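Local coordinates for protein transcriptional regulator, MarR family (Silicibacter pomeroyi DSS-3, PDB 3CDH) that probably binds DNA as a winged helix-turn-helix transcription factor of the MarR family, controlling the expression of target genes, at residues Asp10-Val13 and Ser14-Leu18. Sequence-based numbering, arbitrary orientation.
Sequences DTFV and SGYLL
The side chains of F12 and Y16 run out together in the same direction, joining a short N-terminal helical turn to the start of the helix that follows it. The far end of the F12 ring lies over the Y16 face: CZ of F12 sits above the centre of the Y16 ring, 3.5 Å from Y16 CG. The rings meet obliquely, with centroids 4.5 Å apart and planes inclined at 34°. CB of Y16 in turn lies above the F12 ring, nearer its edge than its centre, as a CH-pi contact 4.2 Å from the centroid. In both residues CG is anti to the backbone N (chi1 166° for F12, 178° for Y16), which sends both side chains the same way and lets the F12 ring reach over Y16. The backbone N of L18 lies over the opposite face of the Y16 ring. An alanine in place of Y16 would probably leave one face of F12 without its aromatic neighbour and the phenyl group freer to turn.

Away from the rings, T11 is the N-cap of the short turn, its OG1 accepting a weak bond from S14 N at 3.5 Å. The S14 hydroxyl, OG, approaches both T11 O, at 3.1 Å, and D10 OD2, at 3.2 Å, acceptors that compete for its one proton. At the other end of the turn, Y16 N donates to V13 O at 3.0 Å, reaching it from above the carbonyl plane.

Y16 is itself the N-cap position of helix 17-38, so the contact forms the elbow between helix 12-15 and that long helix. G15 O accepts from K138 of the second subunit, while F12 packs on R119 and Y16 on A118 of its helix 105-130, consistent with the MarR dimer, whose interface is built from N- and C-terminal helices.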
loop_
_atom_site.group_PDB
_atom_site.type_symbol
_atom_site.label_atom_id
_atom_site.label_comp_id
_atom_site.label_asym_id
_atom_site.label_seq_id
_atom_site.Cartn_x
_atom_site.Cartn_y
_atom_site.Cartn_z
ATOM N N ASP B 10 2.250 22.670 8.208
ATOM C CA ASP B 10 2.886 21.470 8.865
ATOM C C ASP B 10 4.023 20.924 7.976
ATOM O O ASP B 10 4.615 21.707 7.221
ATOM C CB ASP B 10 1.860 20.395 9.306
ATOM C CG ASP B 10 2.369 19.585 10.538
ATOM O OD1 ASP B 10 3.137 20.155 11.379
ATOM O OD2 ASP B 10 2.050 18.376 10.666
ATOM N N THR B 11 4.336 19.620 8.065
ATOM C CA THR B 11 5.526 19.025 7.409
ATOM C C THR B 11 5.136 18.351 6.096
ATOM O O THR B 11 3.965 18.034 5.904
ATOM C CB THR B 11 6.167 17.924 8.281
ATOM O OG1 THR B 11 5.306 16.776 8.317
ATOM C CG2 THR B 11 6.416 18.387 9.691
ATOM N N PHE B 12 6.111 18.085 5.227
ATOM C CA PHE B 12 5.862 17.464 3.943
ATOM C C PHE B 12 5.179 16.088 4.035
ATOM O O PHE B 12 4.116 15.889 3.461
ATOM C CB PHE B 12 7.136 17.393 3.106
ATOM C CG PHE B 12 7.031 16.489 1.917
ATOM C CD1 PHE B 12 6.180 16.807 0.846
ATOM C CD2 PHE B 12 7.747 15.304 1.867
ATOM C CE1 PHE B 12 6.048 15.944 -0.268
ATOM C CE2 PHE B 12 7.627 14.439 0.768
ATOM C CZ PHE B 12 6.764 14.767 -0.312
ATOM N N VAL B 13 5.774 15.136 4.751
ATOM C CA VAL B 13 5.206 13.808 4.813
ATOM C C VAL B 13 3.734 13.853 5.283
ATOM O O VAL B 13 2.837 13.278 4.649
ATOM C CB VAL B 13 6.077 12.873 5.649
ATOM C CG1 VAL B 13 5.449 11.514 5.781
ATOM C CG2 VAL B 13 7.428 12.711 4.989
ATOM N N SER B 14 3.475 14.555 6.375
ATOM C CA SER B 14 2.134 14.546 6.961
ATOM C C SER B 14 1.002 14.969 6.000
ATOM O O SER B 14 -0.133 14.490 6.154
ATOM C CB SER B 14 2.103 15.419 8.222
ATOM O OG SER B 14 1.958 16.794 7.874
ATOM N N GLY B 15 1.294 15.864 5.043
ATOM C CA GLY B 15 0.339 16.220 3.969
ATOM C C GLY B 15 0.552 15.626 2.564
ATOM O O GLY B 15 -0.131 15.983 1.627
ATOM N N TYR B 16 1.479 14.703 2.398
ATOM C CA TYR B 16 1.815 14.202 1.079
ATOM C C TYR B 16 0.824 13.129 0.637
ATOM O O TYR B 16 0.544 12.198 1.394
ATOM C CB TYR B 16 3.203 13.630 1.173
ATOM C CG TYR B 16 3.776 13.003 -0.046
ATOM C CD1 TYR B 16 3.586 13.552 -1.311
ATOM C CD2 TYR B 16 4.573 11.866 0.073
ATOM C CE1 TYR B 16 4.157 12.959 -2.441
ATOM C CE2 TYR B 16 5.147 11.279 -1.038
ATOM C CZ TYR B 16 4.938 11.828 -2.284
ATOM O OH TYR B 16 5.531 11.241 -3.356
ATOM N N LEU B 17 0.296 13.252 -0.588
ATOM C CA LEU B 17 -0.745 12.340 -1.055
ATOM C C LEU B 17 -0.342 10.871 -0.943
ATOM O O LEU B 17 -1.136 10.048 -0.478
ATOM C CB LEU B 17 -1.183 12.646 -2.477
ATOM C CG LEU B 17 -2.260 11.642 -2.962
ATOM C CD1 LEU B 17 -3.581 11.765 -2.216
ATOM C CD2 LEU B 17 -2.510 11.714 -4.472
ATOM N N LEU B 18 0.885 10.556 -1.360
ATOM C CA LEU B 18 1.367 9.175 -1.390
ATOM C C LEU B 18 1.514 8.598 0.017
ATOM O O LEU B 18 1.203 7.425 0.259
ATOM C CB LEU B 18 2.658 9.056 -2.200
ATOM C CG LEU B 18 2.468 8.692 -3.690
ATOM C CD1 LEU B 18 1.278 9.377 -4.328
ATOM C CD2 LEU B 18 3.705 8.991 -4.499
#